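Local coordinates for solute carrier family 15 member 1 (Mus musculus, PDB 5A9D), which probably takes up small peptides across the intestinal cell membrane together with protons, and is represented here by its extracellular domain of immunoglobulin-like fold, at residues N103-M108 against I141-V146; I99-T104 against K116-V121; K137-N142 against T152-S157; Y165-R170 against V179-D184. One frame throughout, in Å; residues are numbered along the deposited sequence.

Contact 1 of 4, residues N103-M108 against I141-V146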
loop_
_atom_site.group_PDB
_atom_site.type_symbol
_atom_site.label_atom_id
_atom_site.label_comp_id
_atom_site.label_asym_id
_atom_site.label_seq_id
_atom_site.Cartn_x
_atom_site.Cartn_y
_atom_site.Cartn_z
ATOM N N ASN A 103 12.905 -0.945 -9.504
ATOM C CA ASN A 103 14.216 -0.347 -9.686
ATOM C C ASN A 103 15.281 -1.247 -9.092
ATOM O O ASN A 103 15.218 -1.535 -7.905
ATOM C CB ASN A 103 14.241 1.056 -9.056
ATOM C CG ASN A 103 15.577 1.740 -9.140
ATOM O OD1 ASN A 103 16.391 1.444 -10.004
ATOM N ND2 ASN A 103 15.796 2.722 -8.299
ATOM N N THR A 104 16.261 -1.707 -9.895
ATOM C CA THR A 104 17.362 -2.516 -9.335
ATOM C C THR A 104 18.646 -1.687 -9.218
ATOM O O THR A 104 19.660 -2.206 -8.790
ATOM C CB THR A 104 17.600 -3.816 -10.122
ATOM O OG1 THR A 104 18.210 -3.500 -11.369
ATOM C CG2 THR A 104 16.329 -4.632 -10.327
ATOM N N LEU A 105 18.595 -0.399 -9.596
ATOM C CA LEU A 105 19.759 0.476 -9.560
ATOM C C LEU A 105 20.005 0.980 -8.146
ATOM O O LEU A 105 19.108 0.887 -7.313
ATOM C CB LEU A 105 19.583 1.655 -10.550
ATOM C CG LEU A 105 19.157 1.278 -11.977
ATOM C CD1 LEU A 105 18.887 2.523 -12.791
ATOM C CD2 LEU A 105 20.176 0.364 -12.656
ATOM N N ASN A 106 21.218 1.528 -7.891
ATOM C CA ASN A 106 21.652 2.029 -6.584
ATOM C C ASN A 106 21.218 3.484 -6.314
ATOM O O ASN A 106 21.460 4.024 -5.226
ATOM C CB ASN A 106 23.183 1.826 -6.418
ATOM C CG ASN A 106 23.569 0.361 -6.505
ATOM O OD1 ASN A 106 22.924 -0.520 -5.913
ATOM N ND2 ASN A 106 24.586 0.052 -7.301
ATOM N N GLU A 107 20.567 4.097 -7.301
ATOM C CA GLU A 107 20.014 5.452 -7.249
ATOM C C GLU A 107 18.527 5.355 -7.582
ATOM O O GLU A 107 18.102 4.395 -8.232
ATOM C CB GLU A 107 20.699 6.396 -8.273
ATOM C CG GLU A 107 22.212 6.570 -8.111
ATOM C CD GLU A 107 22.731 7.083 -6.777
ATOM O OE1 GLU A 107 22.052 7.932 -6.152
ATOM O OE2 GLU A 107 23.836 6.653 -6.370
ATOM N N MET A 108 17.750 6.349 -7.148
ATOM C CA MET A 108 16.318 6.448 -7.413
ATOM C C MET A 108 16.080 6.642 -8.917
ATOM O O MET A 108 16.929 7.185 -9.623
ATOM C CB MET A 108 15.734 7.655 -6.676
ATOM C CG MET A 108 15.575 7.451 -5.189
ATOM S SD MET A 108 15.085 9.022 -4.446
ATOM C CE MET A 108 15.100 8.576 -2.686
ATOM N N ILE A 141 12.829 7.093 -18.747
ATOM C CA ILE A 141 13.425 6.776 -17.464
ATOM C C ILE A 141 14.564 7.755 -17.248
ATOM O O ILE A 141 15.465 7.837 -18.071
ATOM C CB ILE A 141 13.906 5.304 -17.353
ATOM C CG1 ILE A 141 12.733 4.308 -17.404
ATOM C CG2 ILE A 141 14.720 5.114 -16.047
ATOM C CD1 ILE A 141 13.173 2.885 -17.776
ATOM N N ASN A 142 14.516 8.493 -16.149
ATOM C CA ASN A 142 15.559 9.450 -15.785
ATOM C C ASN A 142 16.121 9.101 -14.416
ATOM O O ASN A 142 15.373 8.798 -13.482
ATOM C CB ASN A 142 15.060 10.894 -15.893
ATOM C CG ASN A 142 14.899 11.327 -17.340
ATOM O OD1 ASN A 142 15.825 11.858 -17.956
ATOM N ND2 ASN A 142 13.743 11.058 -17.944
ATOM N N THR A 143 17.449 9.018 -14.346
ATOM C CA THR A 143 18.216 8.639 -13.162
ATOM C C THR A 143 19.643 9.190 -13.245
ATOM O O THR A 143 20.147 9.440 -14.347
ATOM C CB THR A 143 18.197 7.096 -12.975
ATOM O OG1 THR A 143 18.840 6.736 -11.752
ATOM C CG2 THR A 143 18.805 6.324 -14.162
ATOM N N THR A 144 20.289 9.376 -12.069
ATOM C CA THR A 144 21.686 9.818 -11.954
ATOM C C THR A 144 22.629 8.578 -12.002
ATOM O O THR A 144 23.850 8.734 -12.104
ATOM C CB THR A 144 21.896 10.638 -10.656
ATOM O OG1 THR A 144 21.553 9.835 -9.515
ATOM C CG2 THR A 144 21.122 11.961 -10.645
ATOM N N ALA A 145 22.050 7.361 -11.930
ATOM C CA ALA A 145 22.765 6.078 -11.936
ATOM C C ALA A 145 23.549 5.789 -13.225
ATOM O O ALA A 145 24.529 5.029 -13.188
ATOM C CB ALA A 145 21.804 4.941 -11.641
ATOM N N VAL A 146 23.135 6.401 -14.355
ATOM C CA VAL A 146 23.785 6.206 -15.658
ATOM C C VAL A 146 24.309 7.528 -16.247
ATOM O O VAL A 146 23.916 8.608 -15.790
ATOM C CB VAL A 146 22.871 5.442 -16.661
ATOM C CG1 VAL A 146 22.688 3.982 -16.251
ATOM C CG2 VAL A 146 21.517 6.136 -16.840
HETATM O O HOH W 1 18.654 9.346 -9.529
#
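Thr143 reaches the loop 103-108 through its hydroxyl. Thr143 OG1 stands anti to the backbone N (chi1 -175°) and donates to Met108 O at 2.9 Å, from above the carbonyl plane. Thr143 OG1 also accepts from Ala145 N at 3.3 Å, an ST turn that holds the rotamer. Thr143 CG2 takes the crowded position between N and carbonyl carbon and meets Leu105 CD1 at 4.0 Å. Leu105 CD1 also packs on Ala145 CB. Glu107 sets CG beside its backbone N (chi1 -59°), which puts it 3.6 Å from Thr144 OG1. Its CB rests on Ala145 CB. Water 1 donates to Met108 O and accepts from Thr144 N, so two donors grip that carbonyl. A valine in place of Thr143 would probably lose both the bond to Met108 O and the ST turn, loosening the loops. Asn103 OD1 accepts from Leu105 N at 2.9 Å, and Asn103 ND2 gives Glu107 O a nearly straight bond of 2.8 Å on a carbonyl lone pair. Here the loop joining strands 97-103 and 109-113 meets residues 143-145, at the surface beyond strand 138-142. An Asx turn and an ST turn, one on each side, shape these connections in the immunoglobulin-like sandwich.

Contact 2 of 4, residues I99-T104 against K116-V121; sequences IRFVNT and KVYENV
Two hydrogen bonds tie strand 99-103 to strand 116-121, and both start from side chains. Tyr118 OH donates to Ile99 O at 2.7 Å, from well above the carbonyl plane. Asn103 ND2 donates to Val121 O at 2.9 Å and is bent, with an N-H...O angle of 140°. The oxygen is tilted out of the amide plane, as the stronger partner of this NH2 group is Glu107 O.

The strands belong to different sheets. Their axes pass 8.3 Å apart and run 20° from parallel, so side chains rather than backbone ladders join them. This is the face-to-face packing of an immunoglobulin-like beta sandwich. A G1 beta bulge at Asn120 and Val121, opposite Val109, interrupts the edge strand.

The aromatic contact is T-shaped. Phe101 turns its CD1-CE1 edge to the Tyr118 face, with CD1 over the ring centre and the planes at 72°. CE1 of Phe101 comes to 3.6 Å from CE1 of Tyr118. In both residues CG lies beside the backbone N, anti to the carbonyl carbon. Phe101 also meets the rings of Tyr139 and Tyr167.

Val121 supplies the aliphatic packing. Val121 CG1, anti to its N, touches Asn103 CB at 4.0 Å and lies equally near Phe101 O.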
loop_
_atom_site.group_PDB
_atom_site.type_symbol
_atom_site.label_atom_id
_atom_site.label_comp_id
_atom_site.label_asym_id
_atom_site.label_seq_id
_atom_site.Cartn_x
_atom_site.Cartn_y
_atom_site.Cartn_z
ATOM N N ILE A 99 0.553 -1.268 -14.772
ATOM C CA ILE A 99 1.999 -1.355 -14.937
ATOM C C ILE A 99 2.682 -0.803 -13.690
ATOM O O ILE A 99 2.346 0.283 -13.229
ATOM C CB ILE A 99 2.500 -0.645 -16.236
ATOM C CG1 ILE A 99 1.914 -1.292 -17.512
ATOM C CG2 ILE A 99 4.051 -0.586 -16.311
ATOM C CD1 ILE A 99 2.105 -0.430 -18.810
ATOM N N ARG A 100 3.648 -1.548 -13.163
ATOM C CA ARG A 100 4.466 -1.062 -12.052
ATOM C C ARG A 100 5.935 -1.241 -12.463
ATOM O O ARG A 100 6.238 -2.025 -13.362
ATOM C CB ARG A 100 4.144 -1.779 -10.724
ATOM C CG ARG A 100 4.581 -3.227 -10.722
ATOM C CD ARG A 100 4.506 -3.801 -9.339
ATOM N NE ARG A 100 4.771 -5.229 -9.405
ATOM C CZ ARG A 100 4.524 -6.078 -8.423
ATOM N NH1 ARG A 100 4.030 -5.644 -7.269
ATOM N NH2 ARG A 100 4.746 -7.374 -8.591
ATOM N N PHE A 101 6.809 -0.460 -11.865
ATOM C CA PHE A 101 8.227 -0.519 -12.177
ATOM C C PHE A 101 9.012 -0.961 -10.955
ATOM O O PHE A 101 8.680 -0.591 -9.837
ATOM C CB PHE A 101 8.734 0.853 -12.655
ATOM C CG PHE A 101 8.263 1.168 -14.054
ATOM C CD1 PHE A 101 7.020 1.764 -14.270
ATOM C CD2 PHE A 101 9.030 0.799 -15.163
ATOM C CE1 PHE A 101 6.561 1.999 -15.573
ATOM C CE2 PHE A 101 8.593 1.070 -16.461
ATOM C CZ PHE A 101 7.353 1.641 -16.664
ATOM N N VAL A 102 10.059 -1.761 -11.186
ATOM C CA VAL A 102 10.939 -2.224 -10.138
ATOM C C VAL A 102 12.298 -1.627 -10.477
ATOM O O VAL A 102 12.800 -1.825 -11.585
ATOM C CB VAL A 102 10.980 -3.778 -9.991
ATOM C CG1 VAL A 102 12.164 -4.237 -9.121
ATOM C CG2 VAL A 102 9.668 -4.308 -9.423
ATOM N N ASN A 103 12.905 -0.945 -9.504
ATOM C CA ASN A 103 14.216 -0.347 -9.686
ATOM C C ASN A 103 15.281 -1.247 -9.092
ATOM O O ASN A 103 15.218 -1.535 -7.905
ATOM C CB ASN A 103 14.241 1.056 -9.056
ATOM C CG ASN A 103 15.577 1.740 -9.140
ATOM O OD1 ASN A 103 16.391 1.444 -10.004
ATOM N ND2 ASN A 103 15.796 2.722 -8.299
ATOM N N THR A 104 16.261 -1.707 -9.895
ATOM C CA THR A 104 17.362 -2.516 -9.335
ATOM C C THR A 104 18.646 -1.687 -9.218
ATOM O O THR A 104 19.660 -2.206 -8.790
ATOM C CB THR A 104 17.600 -3.816 -10.122
ATOM O OG1 THR A 104 18.210 -3.500 -11.369
ATOM C CG2 THR A 104 16.329 -4.632 -10.327
ATOM N N LYS A 116 1.442 9.884 -16.962
ATOM C CA LYS A 116 1.540 9.380 -15.578
ATOM C C LYS A 116 2.999 9.351 -15.123
ATOM O O LYS A 116 3.892 9.301 -15.963
ATOM C CB LYS A 116 0.835 8.022 -15.409
ATOM C CG LYS A 116 -0.687 8.186 -15.634
ATOM C CD LYS A 116 -1.449 6.926 -15.346
ATOM C CE LYS A 116 -2.941 7.151 -15.519
ATOM N NZ LYS A 116 -3.334 7.078 -16.947
ATOM N N VAL A 117 3.243 9.478 -13.817
ATOM C CA VAL A 117 4.582 9.557 -13.252
ATOM C C VAL A 117 4.716 8.557 -12.115
ATOM O O VAL A 117 3.807 8.399 -11.310
ATOM C CB VAL A 117 4.915 11.017 -12.741
ATOM C CG1 VAL A 117 6.346 11.129 -12.231
ATOM C CG2 VAL A 117 4.676 12.056 -13.818
ATOM N N TYR A 118 5.876 7.941 -12.025
ATOM C CA TYR A 118 6.297 7.047 -10.967
ATOM C C TYR A 118 7.578 7.736 -10.509
ATOM O O TYR A 118 8.640 7.552 -11.105
ATOM C CB TYR A 118 6.639 5.672 -11.509
ATOM C CG TYR A 118 5.529 4.946 -12.237
ATOM C CD1 TYR A 118 5.294 5.170 -13.586
ATOM C CD2 TYR A 118 4.806 3.935 -11.612
ATOM C CE1 TYR A 118 4.302 4.464 -14.277
ATOM C CE2 TYR A 118 3.840 3.196 -12.301
ATOM C CZ TYR A 118 3.622 3.437 -13.641
ATOM O OH TYR A 118 2.696 2.698 -14.313
ATOM N N GLU A 119 7.456 8.569 -9.493
ATOM C CA GLU A 119 8.545 9.393 -9.013
ATOM C C GLU A 119 9.378 8.747 -7.950
ATOM O O GLU A 119 8.838 8.192 -6.996
ATOM C CB GLU A 119 8.022 10.765 -8.530
ATOM C CG GLU A 119 9.111 11.835 -8.526
ATOM C CD GLU A 119 8.623 13.253 -8.744
ATOM O OE1 GLU A 119 8.221 13.892 -7.747
ATOM O OE2 GLU A 119 8.646 13.729 -9.903
ATOM N N ASN A 120 10.717 8.854 -8.114
ATOM C CA ASN A 120 11.722 8.395 -7.154
ATOM C C ASN A 120 11.493 6.992 -6.612
ATOM O O ASN A 120 11.383 6.801 -5.402
ATOM C CB ASN A 120 11.824 9.412 -6.002
ATOM C CG ASN A 120 12.285 10.776 -6.413
ATOM O OD1 ASN A 120 13.012 10.952 -7.395
ATOM N ND2 ASN A 120 11.889 11.776 -5.635
ATOM N N VAL A 121 11.381 6.020 -7.512
ATOM C CA VAL A 121 11.254 4.619 -7.110
ATOM C C VAL A 121 12.617 4.269 -6.512
ATOM O O VAL A 121 13.639 4.367 -7.186
ATOM C CB VAL A 121 10.857 3.663 -8.263
ATOM C CG1 VAL A 121 10.668 2.232 -7.736
ATOM C CG2 VAL A 121 9.604 4.146 -8.974
#

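Contact 3 of 4, residues K137-N142 against T152-S157; sequences KQYTIN and TDFKSS
Tyr139 holds CG in the crowded position between its backbone N and carbonyl carbon (chi1 66°). Phe154 sets CG beside its N (chi1 -61°). These turns lay the face of Tyr139 over the start of the Phe154 side chain. CB of Phe154 makes a CH-pi contact 3.7 Å from the Tyr139 ring centroid, close to the ring normal. The two rings are near parallel but slid apart, and they barely overlap. Tyr139 also meets the Phe101 ring. Ile141 CD1 approaches Phe154 CE1 to 3.8 Å, crossing at about a right angle.

The backbone forms an antiparallel ladder. Tyr139 and Phe154 are a hydrogen-bonded pair, flanked by the non-hydrogen-bonded pairs Gln138-Lys155 and Thr140-Asp153. Ile141 N bonds Thr152 O at 3.0 Å. At the other end Ser156 N donates almost straight to Lys137 O at 2.7 Å. Ser156 OG accepts from Lys137 N at 2.9 Å and donates to Ser157 O, so the hydroxyl carries on the ladder.

Water 2 lies 2.7 Å from Tyr139 OH and probably donates to Lys155 O. An alanine at Tyr139 would probably lose the cover on Phe154 CB and this water link, and disturb the packing on Phe101.

Gln138, Thr140, Asp153 and Lys155 share the more exposed face, whereas Tyr139 and Phe154 line the other. The hairpin is thus amphipathic, with a polar outer side and an aromatic side turned to the sandwich core.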
loop_
_atom_site.group_PDB
_atom_site.type_symbol
_atom_site.label_atom_id
_atom_site.label_comp_id
_atom_site.label_asym_id
_atom_site.label_seq_id
_atom_site.Cartn_x
_atom_site.Cartn_y
_atom_site.Cartn_z
ATOM N N LYS A 137 3.186 1.674 -25.516
ATOM C CA LYS A 137 3.257 2.985 -24.860
ATOM C C LYS A 137 4.712 3.413 -24.825
ATOM O O LYS A 137 5.590 2.603 -24.487
ATOM C CB LYS A 137 2.733 2.936 -23.383
ATOM C CG LYS A 137 1.280 2.487 -23.188
ATOM C CD LYS A 137 0.288 3.472 -23.771
ATOM C CE LYS A 137 -0.865 2.730 -24.385
ATOM N NZ LYS A 137 -1.765 3.618 -25.144
ATOM N N GLN A 138 4.963 4.688 -25.127
ATOM C CA GLN A 138 6.304 5.245 -25.022
ATOM C C GLN A 138 6.505 5.677 -23.561
ATOM O O GLN A 138 5.566 6.121 -22.919
ATOM C CB GLN A 138 6.471 6.458 -25.940
ATOM C CG GLN A 138 6.650 6.104 -27.404
ATOM C CD GLN A 138 7.753 6.929 -27.994
ATOM O OE1 GLN A 138 7.530 8.062 -28.450
ATOM N NE2 GLN A 138 8.979 6.401 -27.935
ATOM N N TYR A 139 7.718 5.550 -23.035
ATOM C CA TYR A 139 8.017 6.016 -21.686
ATOM C C TYR A 139 9.468 6.435 -21.526
ATOM O O TYR A 139 10.324 6.080 -22.347
ATOM C CB TYR A 139 7.586 5.010 -20.599
ATOM C CG TYR A 139 8.327 3.695 -20.574
ATOM C CD1 TYR A 139 7.941 2.636 -21.395
ATOM C CD2 TYR A 139 9.357 3.474 -19.669
ATOM C CE1 TYR A 139 8.583 1.400 -21.326
ATOM C CE2 TYR A 139 10.015 2.257 -19.605
ATOM C CZ TYR A 139 9.622 1.222 -20.427
ATOM O OH TYR A 139 10.269 0.033 -20.301
ATOM N N THR A 140 9.738 7.240 -20.498
ATOM C CA THR A 140 11.096 7.677 -20.261
ATOM C C THR A 140 11.528 7.277 -18.906
ATOM O O THR A 140 10.723 7.239 -17.994
ATOM C CB THR A 140 11.281 9.206 -20.434
ATOM O OG1 THR A 140 10.657 9.875 -19.338
ATOM C CG2 THR A 140 10.779 9.730 -21.771
ATOM N N ILE A 141 12.829 7.093 -18.747
ATOM C CA ILE A 141 13.425 6.776 -17.464
ATOM C C ILE A 141 14.564 7.755 -17.248
ATOM O O ILE A 141 15.465 7.837 -18.071
ATOM C CB ILE A 141 13.906 5.304 -17.353
ATOM C CG1 ILE A 141 12.733 4.308 -17.404
ATOM C CG2 ILE A 141 14.720 5.114 -16.047
ATOM C CD1 ILE A 141 13.173 2.885 -17.776
ATOM N N ASN A 142 14.516 8.493 -16.149
ATOM C CA ASN A 142 15.559 9.450 -15.785
ATOM C C ASN A 142 16.121 9.101 -14.416
ATOM O O ASN A 142 15.373 8.798 -13.482
ATOM C CB ASN A 142 15.060 10.894 -15.893
ATOM C CG ASN A 142 14.899 11.327 -17.340
ATOM O OD1 ASN A 142 15.825 11.858 -17.956
ATOM N ND2 ASN A 142 13.743 11.058 -17.944
ATOM N N THR A 152 17.256 7.366 -22.826
ATOM C CA THR A 152 16.225 7.506 -21.781
ATOM C C THR A 152 14.812 7.198 -22.295
ATOM O O THR A 152 13.861 7.216 -21.514
ATOM C CB THR A 152 16.267 8.905 -21.123
ATOM O OG1 THR A 152 16.045 9.911 -22.106
ATOM C CG2 THR A 152 17.559 9.170 -20.360
ATOM N N ASP A 153 14.679 6.927 -23.599
ATOM C CA ASP A 153 13.386 6.659 -24.236
ATOM C C ASP A 153 13.176 5.187 -24.448
ATOM O O ASP A 153 14.074 4.501 -24.926
ATOM C CB ASP A 153 13.266 7.416 -25.569
ATOM C CG ASP A 153 13.434 8.922 -25.419
ATOM O OD1 ASP A 153 12.690 9.527 -24.617
ATOM O OD2 ASP A 153 14.302 9.495 -26.117
ATOM N N PHE A 154 12.014 4.685 -24.046
ATOM C CA PHE A 154 11.699 3.266 -24.129
ATOM C C PHE A 154 10.297 3.086 -24.625
ATOM O O PHE A 154 9.539 4.045 -24.681
ATOM C CB PHE A 154 11.867 2.593 -22.743
ATOM C CG PHE A 154 13.265 2.671 -22.181
ATOM C CD1 PHE A 154 13.662 3.757 -21.416
ATOM C CD2 PHE A 154 14.195 1.667 -22.446
ATOM C CE1 PHE A 154 14.969 3.844 -20.929
ATOM C CE2 PHE A 154 15.498 1.760 -21.960
ATOM C CZ PHE A 154 15.871 2.843 -21.195
ATOM N N LYS A 155 9.951 1.855 -24.981
ATOM C CA LYS A 155 8.623 1.510 -25.464
ATOM C C LYS A 155 8.169 0.231 -24.776
ATOM O O LYS A 155 8.932 -0.731 -24.676
ATOM C CB LYS A 155 8.619 1.316 -27.001
ATOM C CG LYS A 155 8.542 2.618 -27.783
ATOM C CD LYS A 155 8.402 2.382 -29.294
ATOM C CE LYS A 155 9.716 2.193 -30.012
ATOM N NZ LYS A 155 9.517 1.895 -31.462
ATOM N N SER A 156 6.915 0.216 -24.325
ATOM C CA SER A 156 6.332 -0.976 -23.724
ATOM C C SER A 156 5.988 -1.919 -24.862
ATOM O O SER A 156 5.930 -1.482 -26.018
ATOM C CB SER A 156 5.075 -0.613 -22.941
ATOM O OG SER A 156 3.940 -0.485 -23.782
ATOM N N SER A 157 5.737 -3.207 -24.561
ATOM C CA SER A 157 5.303 -4.106 -25.612
ATOM C C SER A 157 3.805 -3.822 -25.923
ATOM O O SER A 157 3.197 -2.929 -25.308
ATOM C CB SER A 157 5.527 -5.558 -25.208
ATOM O OG SER A 157 4.736 -5.900 -24.086
HETATM O O HOH W 2 9.718 -1.861 -22.156
#

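Contact 4 of 4, residues Y165-R170 against V179-D184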
loop_
_atom_site.group_PDB
_atom_site.type_symbol
_atom_site.label_atom_id
_atom_site.label_comp_id
_atom_site.label_asym_id
_atom_site.label_seq_id
_atom_site.Cartn_x
_atom_site.Cartn_y
_atom_site.Cartn_z
ATOM N N TYR A 165 1.584 -5.853 -15.558
ATOM C CA TYR A 165 2.995 -6.096 -15.846
ATOM C C TYR A 165 3.886 -5.392 -14.850
ATOM O O TYR A 165 3.527 -4.343 -14.320
ATOM C CB TYR A 165 3.372 -5.623 -17.269
ATOM C CG TYR A 165 2.514 -6.195 -18.379
ATOM C CD1 TYR A 165 2.831 -7.410 -18.975
ATOM C CD2 TYR A 165 1.386 -5.517 -18.833
ATOM C CE1 TYR A 165 2.034 -7.949 -19.982
ATOM C CE2 TYR A 165 0.597 -6.032 -19.853
ATOM C CZ TYR A 165 0.921 -7.253 -20.418
ATOM O OH TYR A 165 0.129 -7.753 -21.418
ATOM N N THR A 166 5.073 -5.973 -14.635
ATOM C CA THR A 166 6.136 -5.441 -13.800
ATOM C C THR A 166 7.303 -5.234 -14.747
ATOM O O THR A 166 7.739 -6.161 -15.424
ATOM C CB THR A 166 6.489 -6.399 -12.668
ATOM O OG1 THR A 166 5.391 -6.495 -11.786
ATOM C CG2 THR A 166 7.673 -5.919 -11.851
ATOM N N TYR A 167 7.755 -4.012 -14.825
ATOM C CA TYR A 167 8.891 -3.646 -15.669
ATOM C C TYR A 167 10.097 -3.482 -14.756
ATOM O O TYR A 167 10.064 -2.657 -13.841
ATOM C CB TYR A 167 8.525 -2.357 -16.437
ATOM C CG TYR A 167 7.606 -2.576 -17.626
ATOM C CD1 TYR A 167 6.674 -3.612 -17.638
ATOM C CD2 TYR A 167 7.713 -1.793 -18.769
ATOM C CE1 TYR A 167 5.878 -3.864 -18.764
ATOM C CE2 TYR A 167 6.926 -2.039 -19.900
ATOM C CZ TYR A 167 6.000 -3.065 -19.886
ATOM O OH TYR A 167 5.214 -3.287 -20.994
ATOM N N VAL A 168 11.091 -4.372 -14.892
ATOM C CA VAL A 168 12.286 -4.354 -14.030
ATOM C C VAL A 168 13.378 -3.562 -14.732
ATOM O O VAL A 168 13.802 -3.936 -15.810
ATOM C CB VAL A 168 12.752 -5.792 -13.625
ATOM C CG1 VAL A 168 14.080 -5.755 -12.873
ATOM C CG2 VAL A 168 11.691 -6.512 -12.792
ATOM N N ILE A 169 13.842 -2.484 -14.100
ATOM C CA ILE A 169 14.875 -1.604 -14.628
ATOM C C ILE A 169 16.214 -2.073 -14.112
ATOM O O ILE A 169 16.392 -2.131 -12.898
ATOM C CB ILE A 169 14.575 -0.146 -14.178
ATOM C CG1 ILE A 169 13.151 0.293 -14.656
ATOM C CG2 ILE A 169 15.719 0.824 -14.646
ATOM C CD1 ILE A 169 12.629 1.638 -13.916
ATOM N N ARG A 170 17.179 -2.342 -15.012
ATOM C CA ARG A 170 18.535 -2.754 -14.607
ATOM C C ARG A 170 19.598 -2.133 -15.485
ATOM O O ARG A 170 19.269 -1.579 -16.543
ATOM C CB ARG A 170 18.668 -4.283 -14.659
ATOM C CG ARG A 170 18.382 -4.896 -16.034
ATOM C CD ARG A 170 19.046 -6.250 -16.150
ATOM N NE ARG A 170 18.283 -7.153 -17.005
ATOM C CZ ARG A 170 18.773 -8.267 -17.538
ATOM N NH1 ARG A 170 20.044 -8.607 -17.335
ATOM N NH2 ARG A 170 18.004 -9.047 -18.286
ATOM N N VAL A 179 15.272 -2.604 -19.714
ATOM C CA VAL A 179 14.047 -2.952 -19.022
ATOM C C VAL A 179 13.593 -4.377 -19.395
ATOM O O VAL A 179 13.437 -4.680 -20.572
ATOM C CB VAL A 179 12.930 -1.889 -19.265
ATOM C CG1 VAL A 179 11.683 -2.215 -18.443
ATOM C CG2 VAL A 179 13.419 -0.474 -18.938
ATOM N N LYS A 180 13.337 -5.226 -18.385
ATOM C CA LYS A 180 12.798 -6.565 -18.597
ATOM C C LYS A 180 11.331 -6.573 -18.159
ATOM O O LYS A 180 11.012 -6.155 -17.048
ATOM C CB LYS A 180 13.626 -7.642 -17.860
ATOM C CG LYS A 180 13.175 -9.063 -18.244
ATOM C CD LYS A 180 14.272 -10.107 -18.099
ATOM C CE LYS A 180 13.776 -11.495 -18.422
ATOM N NZ LYS A 180 14.819 -12.504 -18.142
ATOM N N GLU A 181 10.444 -7.041 -19.018
ATOM C CA GLU A 181 9.001 -7.069 -18.735
ATOM C C GLU A 181 8.550 -8.423 -18.203
ATOM O O GLU A 181 8.908 -9.460 -18.751
ATOM C CB GLU A 181 8.193 -6.763 -20.015
ATOM C CG GLU A 181 8.603 -5.479 -20.698
ATOM C CD GLU A 181 7.814 -5.145 -21.940
ATOM O OE1 GLU A 181 6.758 -5.781 -22.161
ATOM O OE2 GLU A 181 8.269 -4.263 -22.704
ATOM N N PHE A 182 7.699 -8.403 -17.187
ATOM C CA PHE A 182 7.153 -9.635 -16.616
ATOM C C PHE A 182 5.653 -9.484 -16.566
ATOM O O PHE A 182 5.155 -8.434 -16.167
ATOM C CB PHE A 182 7.702 -9.853 -15.185
ATOM C CG PHE A 182 9.184 -10.126 -15.137
ATOM C CD1 PHE A 182 9.673 -11.420 -15.264
ATOM C CD2 PHE A 182 10.093 -9.089 -14.965
ATOM C CE1 PHE A 182 11.047 -11.666 -15.244
ATOM C CE2 PHE A 182 11.472 -9.341 -14.965
ATOM C CZ PHE A 182 11.941 -10.628 -15.100
ATOM N N GLU A 183 4.917 -10.504 -16.947
ATOM C CA GLU A 183 3.478 -10.394 -16.825
ATOM C C GLU A 183 3.113 -10.850 -15.424
ATOM O O GLU A 183 3.699 -11.801 -14.910
ATOM C CB GLU A 183 2.749 -11.267 -17.862
ATOM C CG GLU A 183 1.306 -10.791 -18.068
ATOM C CD GLU A 183 0.485 -11.442 -19.168
ATOM O OE1 GLU A 183 1.043 -11.749 -20.248
ATOM O OE2 GLU A 183 -0.738 -11.611 -18.960
ATOM N N ASP A 184 2.215 -10.143 -14.772
ATOM C CA ASP A 184 1.743 -10.583 -13.467
ATOM C C ASP A 184 0.282 -10.932 -13.653
ATOM O O ASP A 184 -0.335 -10.453 -14.618
ATOM C CB ASP A 184 1.755 -9.417 -12.454
ATOM C CG ASP A 184 3.069 -8.733 -12.228
ATOM O OD1 ASP A 184 4.015 -9.403 -11.785
ATOM O OD2 ASP A 184 3.118 -7.503 -12.377
HETATM O O HOH W 3 17.304 -11.678 -19.684
#
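The hairpin is tightest along its backbone. Thr166 pairs with Phe182, and Val168 with Lys180, each through two N-H...O bonds. Val168 N donates to Lys180 O at 2.8 Å. On the face with Tyr167, the carboxylate arm of Glu181 stacks on the ring. Glu181 CG lies 3.8 Å from the centroid of the Tyr167 ring, with the carboxylate plane 14° from the ring's. Ser157 OG holds Glu181 OE1 by a hydrogen bond. On the other face Val168 CG2 meets Phe182 CE2 at 3.6 Å. Thr166 OG1 donates to the syn lone pair of Asp184 OD2 at 2.6 Å. This acid also receives Tyr129 OH and forms a salt bridge with Lys8 of the second subunit.

The Arg170 end is looser. Arg170 NH2 reaches water 3 by a weak bond, and Lys180 NZ donates to it and to Met31 O of the second subunit.

Strand 164-171 lies between strand 97-103 and the chain's own edge strand 177-184, while Val179 and Ile169 pack on strand 138-142 of the opposing sheet.

Along the chain, strand 97-103 opens contact 2, which closes on strand 116-121 after the loop that follows it and strand 109-113. Contact 1 starts from the end of the same strand but closes later, so the two overlap and cross. It joins the loop after strand 97-103 to the residues following strand 138-142. Contact 3 opens at 137-142, just before and overlapping that closing stretch, and so crosses contact 1. Contact 4 follows as a separate hairpin. Contacts 3 and 4 each close a hairpin within one of two facing sheets, while contact 2 bridges these sheets. Phe101 of contact 2 touches Tyr139 and Tyr167 in the core between them. Contacts 2 and 4 also reach the second subunit.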